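Local structure of extracellular protein 11-1 (Passalora fulva, 6ZUS) at residues A[24-35]-A[55-63]; A[80-88]-A[134-142]. The protein is a secreted fungal avirulence effector that binds zinc and is probably sensed by plant resistance proteins, its biochemical activity being undefined. One frame throughout, in Å; residues are numbered along the deposited sequence.

Interaction 1: A[24-35]-A[55-63]; sequences NCNFYCSYDSLY and TAIPKIQEA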
loop_
_atom_site.group_PDB
_atom_site.type_symbol
_atom_site.label_atom_id
_atom_site.label_comp_id
_atom_site.label_asym_id
_atom_site.label_seq_id
_atom_site.Cartn_x
_atom_site.Cartn_y
_atom_site.Cartn_z
ATOM N N ASN A 24 9.742 -11.319 -19.916
ATOM C CA ASN A 24 10.117 -10.139 -19.092
ATOM C C ASN A 24 8.908 -9.671 -18.281
ATOM O O ASN A 24 7.763 -9.763 -18.757
ATOM C CB ASN A 24 10.700 -9.024 -19.962
ATOM C CG ASN A 24 11.941 -9.438 -20.746
ATOM O OD1 ASN A 24 12.163 -8.920 -21.842
ATOM N ND2 ASN A 24 12.708 -10.387 -20.246
ATOM N N CYS A 25 9.141 -9.090 -17.103
ATOM C CA CYS A 25 8.017 -8.667 -16.207
ATOM C C CYS A 25 7.218 -7.555 -16.868
ATOM O O CYS A 25 6.014 -7.484 -16.624
ATOM C CB CYS A 25 8.495 -8.250 -14.819
ATOM S SG CYS A 25 9.209 -9.693 -13.964
ATOM N N ASN A 26 7.879 -6.717 -17.673
ATOM C CA ASN A 26 7.180 -5.608 -18.385
ATOM C C ASN A 26 6.389 -6.134 -19.603
ATOM O O ASN A 26 5.797 -5.288 -20.311
ATOM C CB ASN A 26 8.131 -4.470 -18.755
ATOM C CG ASN A 26 9.204 -4.843 -19.747
ATOM O OD1 ASN A 26 9.081 -5.812 -20.512
ATOM N ND2 ASN A 26 10.250 -4.022 -19.774
ATOM N N PHE A 27 6.294 -7.444 -19.844
ATOM C CA PHE A 27 5.214 -7.974 -20.729
ATOM C C PHE A 27 3.896 -8.102 -19.935
ATOM O O PHE A 27 2.861 -8.286 -20.536
ATOM C CB PHE A 27 5.538 -9.353 -21.286
ATOM C CG PHE A 27 6.801 -9.471 -22.104
ATOM C CD1 PHE A 27 7.348 -8.364 -22.735
ATOM C CD2 PHE A 27 7.342 -10.726 -22.351
ATOM C CE1 PHE A 27 8.513 -8.488 -23.483
ATOM C CE2 PHE A 27 8.497 -10.860 -23.112
ATOM C CZ PHE A 27 9.075 -9.736 -23.682
ATOM N N TYR A 28 3.935 -8.070 -18.591
ATOM C CA TYR A 28 2.800 -8.440 -17.702
ATOM C C TYR A 28 2.221 -7.226 -16.953
ATOM O O TYR A 28 1.008 -7.215 -16.648
ATOM C CB TYR A 28 3.264 -9.543 -16.745
ATOM C CG TYR A 28 3.499 -10.865 -17.440
ATOM C CD1 TYR A 28 2.458 -11.752 -17.652
ATOM C CD2 TYR A 28 4.738 -11.198 -17.977
ATOM C CE1 TYR A 28 2.651 -12.949 -18.331
ATOM C CE2 TYR A 28 4.945 -12.382 -18.660
ATOM C CZ TYR A 28 3.904 -13.283 -18.840
ATOM O OH TYR A 28 4.089 -14.484 -19.497
ATOM N N CYS A 29 3.081 -6.294 -16.548
ATOM C CA CYS A 29 2.735 -5.097 -15.738
ATOM C C CYS A 29 3.118 -3.854 -16.528
ATOM O O CYS A 29 4.143 -3.887 -17.241
ATOM C CB CYS A 29 3.495 -5.019 -14.408
ATOM S SG CYS A 29 3.336 -6.552 -13.469
ATOM N N SER A 30 2.338 -2.803 -16.345
ATOM C CA SER A 30 2.579 -1.469 -16.942
ATOM C C SER A 30 2.392 -0.412 -15.860
ATOM O O SER A 30 1.624 -0.666 -14.889
ATOM C CB SER A 30 1.673 -1.230 -18.130
ATOM O OG SER A 30 0.285 -1.199 -17.788
ATOM N N TYR A 31 3.062 0.715 -16.043
ATOM C CA TYR A 31 2.869 1.994 -15.298
ATOM C C TYR A 31 1.370 2.237 -15.202
ATOM O O TYR A 31 0.852 2.511 -14.123
ATOM C CB TYR A 31 3.530 3.197 -15.993
ATOM C CG TYR A 31 3.394 4.507 -15.246
ATOM C CD1 TYR A 31 2.194 5.201 -15.217
ATOM C CD2 TYR A 31 4.452 5.016 -14.520
ATOM C CE1 TYR A 31 2.037 6.354 -14.474
ATOM C CE2 TYR A 31 4.323 6.186 -13.791
ATOM C CZ TYR A 31 3.111 6.837 -13.759
ATOM O OH TYR A 31 3.012 7.965 -13.031
ATOM N N ASP A 32 0.691 2.093 -16.345
ATOM C CA ASP A 32 -0.753 2.418 -16.486
ATOM C C ASP A 32 -1.610 1.452 -15.671
ATOM O O ASP A 32 -2.564 1.902 -15.031
ATOM C CB ASP A 32 -1.229 2.434 -17.939
ATOM C CG ASP A 32 -1.218 3.832 -18.563
ATOM O OD1 ASP A 32 -0.159 4.539 -18.460
ATOM O OD2 ASP A 32 -2.280 4.230 -19.126
ATOM N N SER A 33 -1.348 0.150 -15.766
ATOM C CA SER A 33 -2.108 -0.878 -15.015
ATOM C C SER A 33 -1.928 -0.631 -13.510
ATOM O O SER A 33 -2.925 -0.759 -12.782
ATOM C CB SER A 33 -1.654 -2.283 -15.387
ATOM O OG SER A 33 -0.300 -2.537 -14.940
ATOM N N LEU A 34 -0.726 -0.262 -13.090
ATOM C CA LEU A 34 -0.425 -0.060 -11.640
ATOM C C LEU A 34 -1.075 1.251 -11.179
ATOM O O LEU A 34 -1.677 1.293 -10.102
ATOM C CB LEU A 34 1.079 -0.097 -11.405
ATOM C CG LEU A 34 1.687 -1.494 -11.565
ATOM C CD1 LEU A 34 3.194 -1.472 -11.703
ATOM C CD2 LEU A 34 1.240 -2.381 -10.433
ATOM N N TYR A 35 -1.046 2.288 -12.016
ATOM C CA TYR A 35 -1.747 3.563 -11.692
ATOM C C TYR A 35 -3.249 3.258 -11.547
ATOM O O TYR A 35 -3.910 3.793 -10.608
ATOM C CB TYR A 35 -1.323 4.681 -12.665
ATOM C CG TYR A 35 -1.078 5.976 -11.925
ATOM C CD1 TYR A 35 -2.176 6.689 -11.406
ATOM C CD2 TYR A 35 0.192 6.451 -11.645
ATOM C CE1 TYR A 35 -2.039 7.877 -10.692
ATOM C CE2 TYR A 35 0.348 7.627 -10.897
ATOM C CZ TYR A 35 -0.764 8.353 -10.427
ATOM O OH TYR A 35 -0.669 9.507 -9.667
ATOM N N THR A 55 1.193 11.711 -5.247
ATOM C CA THR A 55 1.365 11.113 -6.590
ATOM C C THR A 55 1.788 9.647 -6.403
ATOM O O THR A 55 2.603 9.365 -5.502
ATOM C CB THR A 55 2.423 11.891 -7.393
ATOM O OG1 THR A 55 1.850 13.187 -7.588
ATOM C CG2 THR A 55 2.736 11.240 -8.717
ATOM N N ALA A 56 1.159 8.759 -7.147
ATOM C CA ALA A 56 1.468 7.304 -7.081
ATOM C C ALA A 56 2.758 7.055 -7.884
ATOM O O ALA A 56 2.954 7.691 -8.928
ATOM C CB ALA A 56 0.293 6.530 -7.577
ATOM N N ILE A 57 3.581 6.119 -7.431
ATOM C CA ILE A 57 4.834 5.711 -8.114
ATOM C C ILE A 57 4.774 4.205 -8.392
ATOM O O ILE A 57 5.021 3.422 -7.470
ATOM C CB ILE A 57 6.022 6.096 -7.228
ATOM C CG1 ILE A 57 6.020 7.607 -6.964
ATOM C CG2 ILE A 57 7.341 5.625 -7.843
ATOM C CD1 ILE A 57 7.141 8.051 -6.086
ATOM N N PRO A 58 4.440 3.799 -9.633
ATOM C CA PRO A 58 4.597 2.408 -10.080
ATOM C C PRO A 58 6.051 1.933 -10.078
ATOM O O PRO A 58 7.002 2.708 -10.288
ATOM C CB PRO A 58 3.963 2.340 -11.482
ATOM C CG PRO A 58 3.084 3.561 -11.539
ATOM C CD PRO A 58 3.792 4.610 -10.676
ATOM N N LYS A 59 6.244 0.639 -9.831
ATOM C CA LYS A 59 7.588 0.039 -9.872
ATOM C C LYS A 59 7.428 -1.387 -10.382
ATOM O O LYS A 59 6.412 -2.046 -10.059
ATOM C CB LYS A 59 8.228 0.081 -8.489
ATOM C CG LYS A 59 9.678 -0.366 -8.442
ATOM C CD LYS A 59 10.081 -0.989 -7.100
ATOM C CE LYS A 59 9.944 -0.058 -5.904
ATOM N NZ LYS A 59 10.780 -0.490 -4.752
ATOM N N ILE A 60 8.428 -1.869 -11.115
ATOM C CA ILE A 60 8.462 -3.264 -11.650
ATOM C C ILE A 60 9.862 -3.796 -11.338
ATOM O O ILE A 60 10.850 -3.083 -11.621
ATOM C CB ILE A 60 8.115 -3.280 -13.142
ATOM C CG1 ILE A 60 6.740 -2.663 -13.421
ATOM C CG2 ILE A 60 8.245 -4.693 -13.720
ATOM C CD1 ILE A 60 6.398 -2.535 -14.916
ATOM N N GLN A 61 9.938 -4.909 -10.647
ATOM C CA GLN A 61 11.196 -5.593 -10.274
ATOM C C GLN A 61 11.117 -7.005 -10.879
ATOM O O GLN A 61 10.008 -7.606 -10.893
ATOM C CB GLN A 61 11.371 -5.787 -8.765
ATOM C CG GLN A 61 11.291 -4.524 -7.946
ATOM C CD GLN A 61 11.176 -4.875 -6.472
ATOM O OE1 GLN A 61 12.101 -5.461 -5.885
ATOM N NE2 GLN A 61 10.006 -4.568 -5.904
ATOM N N GLU A 62 12.259 -7.531 -11.297
ATOM C CA GLU A 62 12.388 -8.852 -11.944
ATOM C C GLU A 62 13.684 -9.476 -11.431
ATOM O O GLU A 62 14.731 -8.769 -11.376
ATOM C CB GLU A 62 12.424 -8.620 -13.469
ATOM C CG GLU A 62 12.668 -9.854 -14.327
ATOM C CD GLU A 62 12.810 -9.536 -15.821
ATOM O OE1 GLU A 62 11.842 -9.015 -16.455
ATOM O OE2 GLU A 62 13.904 -9.817 -16.356
ATOM N N ALA A 63 13.657 -10.767 -11.147
ATOM C CA ALA A 63 14.864 -11.536 -10.770
ATOM C C ALA A 63 14.612 -12.989 -11.146
ATOM O O ALA A 63 13.489 -13.454 -11.001
ATOM C CB ALA A 63 15.156 -11.383 -9.287
HETATM O O HOH W 1 11.022 -6.524 -17.343
HETATM O O HOH W 2 4.428 8.456 -11.053
#

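Interaction 2: A[80-88]-A[134-142]; sequences ATAWRVRNG and SNDNVHCGS. With ZN (zinc ion), chain J.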
loop_
_atom_site.group_PDB
_atom_site.type_symbol
_atom_site.label_atom_id
_atom_site.label_comp_id
_atom_site.label_asym_id
_atom_site.label_seq_id
_atom_site.Cartn_x
_atom_site.Cartn_y
_atom_site.Cartn_z
ATOM N N ALA A 80 2.168 5.234 -2.662
ATOM C CA ALA A 80 1.766 6.626 -2.430
ATOM C C ALA A 80 1.668 6.833 -0.918
ATOM O O ALA A 80 1.566 5.844 -0.135
ATOM C CB ALA A 80 0.468 6.907 -3.161
ATOM N N THR A 81 1.669 8.100 -0.520
ATOM C CA THR A 81 1.563 8.502 0.897
ATOM C C THR A 81 0.152 9.019 1.144
ATOM O O THR A 81 -0.316 9.887 0.375
ATOM C CB THR A 81 2.600 9.567 1.253
ATOM O OG1 THR A 81 3.884 8.943 1.071
ATOM C CG2 THR A 81 2.409 10.065 2.668
ATOM N N ALA A 82 -0.506 8.464 2.149
ATOM C CA ALA A 82 -1.709 9.083 2.745
ATOM C C ALA A 82 -1.203 10.206 3.666
ATOM O O ALA A 82 -0.615 9.921 4.699
ATOM C CB ALA A 82 -2.555 8.045 3.472
ATOM N N TRP A 83 -1.430 11.456 3.270
ATOM C CA TRP A 83 -0.853 12.625 3.986
ATOM C C TRP A 83 -1.332 12.725 5.439
ATOM O O TRP A 83 -0.481 13.062 6.332
ATOM C CB TRP A 83 -1.147 13.900 3.210
ATOM C CG TRP A 83 -0.420 13.985 1.913
ATOM C CD1 TRP A 83 -0.968 14.203 0.695
ATOM C CD2 TRP A 83 1.007 13.968 1.741
ATOM N NE1 TRP A 83 0.028 14.291 -0.238
ATOM C CE2 TRP A 83 1.243 14.150 0.369
ATOM C CE3 TRP A 83 2.098 13.836 2.623
ATOM C CZ2 TRP A 83 2.533 14.162 -0.160
ATOM C CZ3 TRP A 83 3.375 13.838 2.102
ATOM C CH2 TRP A 83 3.577 14.013 0.726
ATOM N N ARG A 84 -2.606 12.429 5.697
ATOM C CA ARG A 84 -3.207 12.690 7.036
ATOM C C ARG A 84 -4.197 11.579 7.387
ATOM O O ARG A 84 -5.227 11.443 6.688
ATOM C CB ARG A 84 -3.892 14.061 7.035
ATOM C CG ARG A 84 -2.999 15.217 6.635
ATOM C CD ARG A 84 -3.805 16.480 6.629
ATOM N NE ARG A 84 -3.056 17.511 5.936
ATOM C CZ ARG A 84 -1.992 18.136 6.419
ATOM N NH1 ARG A 84 -1.543 17.880 7.643
ATOM N NH2 ARG A 84 -1.411 19.068 5.671
ATOM N N VAL A 85 -3.826 10.781 8.383
ATOM C CA VAL A 85 -4.599 9.607 8.853
ATOM C C VAL A 85 -4.754 9.732 10.378
ATOM O O VAL A 85 -3.788 10.079 11.059
ATOM C CB VAL A 85 -3.936 8.287 8.418
ATOM C CG1 VAL A 85 -4.765 7.111 8.925
ATOM C CG2 VAL A 85 -3.701 8.254 6.913
ATOM N N ARG A 86 -5.940 9.447 10.883
ATOM C CA ARG A 86 -6.227 9.585 12.331
ATOM C C ARG A 86 -5.330 8.607 13.079
ATOM O O ARG A 86 -4.892 7.591 12.484
ATOM C CB ARG A 86 -7.714 9.374 12.587
ATOM C CG ARG A 86 -8.571 10.451 11.949
ATOM C CD ARG A 86 -9.945 10.260 12.463
ATOM N NE ARG A 86 -10.921 10.984 11.671
ATOM C CZ ARG A 86 -11.286 12.254 11.893
ATOM N NH1 ARG A 86 -10.694 12.984 12.818
ATOM N NH2 ARG A 86 -12.239 12.773 11.137
ATOM N N ASN A 87 -5.045 8.934 14.331
ATOM C CA ASN A 87 -4.405 7.997 15.288
ATOM C C ASN A 87 -5.446 7.310 16.173
ATOM O O ASN A 87 -6.419 7.926 16.596
ATOM C CB ASN A 87 -3.342 8.717 16.115
ATOM C CG ASN A 87 -2.046 8.806 15.341
ATOM O OD1 ASN A 87 -1.584 7.791 14.795
ATOM N ND2 ASN A 87 -1.458 9.997 15.298
ATOM N N GLY A 88 -5.202 6.053 16.485
ATOM C CA GLY A 88 -5.953 5.320 17.513
ATOM C C GLY A 88 -7.191 4.683 16.931
ATOM O O GLY A 88 -7.122 4.143 15.807
ATOM N N SER A 134 5.139 7.367 8.091
ATOM C CA SER A 134 6.247 8.149 7.514
ATOM C C SER A 134 6.373 9.523 8.230
ATOM O O SER A 134 7.452 10.200 8.080
ATOM C CB SER A 134 6.088 8.271 6.044
ATOM O OG SER A 134 4.884 8.889 5.694
ATOM N N ASN A 135 5.371 9.931 9.011
ATOM C CA ASN A 135 5.380 11.234 9.754
ATOM C C ASN A 135 4.319 11.162 10.866
ATOM O O ASN A 135 3.235 10.734 10.558
ATOM C CB ASN A 135 5.238 12.386 8.753
ATOM C CG ASN A 135 5.552 13.754 9.337
ATOM O OD1 ASN A 135 5.912 13.857 10.507
ATOM N ND2 ASN A 135 5.405 14.789 8.525
ATOM N N ASP A 136 4.614 11.466 12.134
ATOM C CA ASP A 136 3.536 11.526 13.173
ATOM C C ASP A 136 3.283 12.979 13.614
ATOM O O ASP A 136 4.013 13.896 13.217
ATOM C CB ASP A 136 3.753 10.551 14.342
ATOM C CG ASP A 136 2.449 9.953 14.906
ATOM O OD1 ASP A 136 1.458 10.721 15.044
ATOM O OD2 ASP A 136 2.403 8.712 15.197
ATOM N N ASN A 137 2.203 13.199 14.356
ATOM C CA ASN A 137 1.807 14.532 14.881
ATOM C C ASN A 137 1.769 15.527 13.722
ATOM O O ASN A 137 2.444 16.568 13.814
ATOM C CB ASN A 137 2.747 14.977 16.005
ATOM C CG ASN A 137 2.950 13.856 16.993
ATOM O OD1 ASN A 137 1.994 13.403 17.626
ATOM N ND2 ASN A 137 4.169 13.341 17.045
ATOM N N VAL A 138 1.015 15.197 12.668
ATOM C CA VAL A 138 0.627 16.164 11.609
ATOM C C VAL A 138 -0.807 16.639 11.904
ATOM O O VAL A 138 -1.542 15.959 12.616
ATOM C CB VAL A 138 0.811 15.598 10.180
ATOM C CG1 VAL A 138 2.240 15.083 9.931
ATOM C CG2 VAL A 138 -0.257 14.559 9.798
ATOM N N HIS A 139 -1.190 17.785 11.378
ATOM C CA HIS A 139 -2.593 18.266 11.444
ATOM C C HIS A 139 -3.494 17.237 10.735
ATOM O O HIS A 139 -3.093 16.700 9.655
ATOM C CB HIS A 139 -2.774 19.658 10.800
ATOM C CG HIS A 139 -2.150 20.762 11.584
ATOM N ND1 HIS A 139 -2.867 21.881 11.989
ATOM C CD2 HIS A 139 -0.876 20.921 12.034
ATOM C CE1 HIS A 139 -2.039 22.700 12.639
ATOM N NE2 HIS A 139 -0.805 22.134 12.680
ATOM N N CYS A 140 -4.700 17.033 11.262
ATOM C CA CYS A 140 -5.730 16.224 10.579
ATOM C C CYS A 140 -6.323 17.061 9.438
ATOM O O CYS A 140 -6.686 16.461 8.386
ATOM C CB CYS A 140 -6.745 15.648 11.565
ATOM S SG CYS A 140 -5.953 14.528 12.785
ATOM N N GLY A 141 -6.432 18.393 9.643
ATOM C CA GLY A 141 -6.958 19.290 8.617
ATOM C C GLY A 141 -5.888 19.756 7.665
ATOM O O GLY A 141 -4.712 19.545 7.942
ATOM N N SER A 142 -6.305 20.373 6.567
ATOM C CA SER A 142 -5.385 20.914 5.545
ATOM C C SER A 142 -4.796 22.248 6.062
ATOM O O SER A 142 -3.857 22.758 5.424
ATOM C CB SER A 142 -6.104 21.088 4.246
ATOM O OG SER A 142 -7.089 22.112 4.350
HETATM ZN ZN ZN J . -4.803 22.277 11.671
HETATM O O HOH W 3 5.573 8.761 3.086
HETATM O O HOH W 4 0.784 19.166 9.448
HETATM O O HOH W 5 -2.524 21.439 3.503
#

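Interaction 1: A[24-35]-A[55-63]
E62 sends CG anti to its backbone N (chi1 175°) and stays extended beyond it, which brings its carboxylate to the backbone N-H of C25. Y31 likewise throws its ring away from its own N (chi1 -178°), in the conformer described here, and lays it over P58. At the first site C25 N donates to E62 OE1 at 2.8 Å, on the anti side of that oxygen and 24° out of the carboxylate plane. C25 SG rests 3.4 Å from E62 CB, and a water gives a hydrogen to OE1 while accepting from N26 N. At the other end P58 CG stands 3.6 Å from the centroid of the Y31 ring, a CH-pi contact over the face; proline suits it because its ring is rigid and its C-H bonds are polarised. A56 CB makes a second such contact, 3.8 Å from the centroid of the Y35 ring, whose OH accepts from A56 N at 3.2 Å; alanine is small enough for the ring to reach the backbone. I60 fills the middle, with CD1 3.9 Å from C29 CB, and L34 CB meets P58 CB at 3.8 Å. Disulfides C25-C74 and C29-C76 tie the loop to strand 71-86, and K72 forms a salt bridge with E62 OE2. Helix 31-40 and its lead-in are thus fixed on strand 57-64 by apolar and CH-pi packing, with directional polar bonds concentrated near the two ends.

Interaction 2: A[80-88]-A[134-142]
Direct hydrogen bonds join R84 to H139 and N87 to D136. R84 NH1 donates to H139 O at 2.8 Å, lying 27° out of the carbonyl plane. N87 ND2 gives a hydrogen to the syn lone pair of D136 OD1 at 3.0 Å, while N137 N takes the anti lone pair of that oxygen at 2.7 Å; two donors therefore grip one oxygen of the carboxylate. N87 suits its place because an amide offers both donor and acceptor, and its OD1 accepts from K7 NZ. G141 O sits 3.2 Å above the guanidinium plane of R84, at an angle too poor for a hydrogen bond from NE, which is salt-bridged to D51. The long arginine, extended from CG to NE, also brings CD to 3.4 Å from C140 O. V138 CG2 lies 3.8 Å from W83 O, a methyl against a carbonyl oxygen. Waters bridge the segments as well: one accepts from both R84 NH1 and H139 N, and another sits between T81 OG1 and S134 OG. Zinc coordination uses H139 ND1, 2.0 Å from the zinc ion, with H2 and the C-terminal Q143 as the other protein ligands. Strand 6-20 runs between strands 71-86 and 127-138; a classic bulge at S134 and N135 faces its A8, a G1 bulge at N137 and V138 faces C6, which is disulfide-bonded to C140, and A82 and V85 lean on Y104 of helix 101-109.

The two contacts lie on opposite sides of the chain's centre, about 27 Å apart between their own centres, yet both use the antiparallel four-stranded sheet. Interaction 1 is partly buried and sets a helix and its loop against the outermost strand 57-64, so aromatic, proline and aliphatic packing carries much of it. Interaction 2 lies at the surface, where strand 71-86 meets the tail after strand 127-138, and relies on polar bonds, waters and a zinc ligand. Each also holds disulfide cysteines, C25 and C29 in the first and C140 in the second. Strands 57-64 and 71-86 are neighbours and follow each other in the chain, and packing of T55 and A56 on A80 makes the contacts touch.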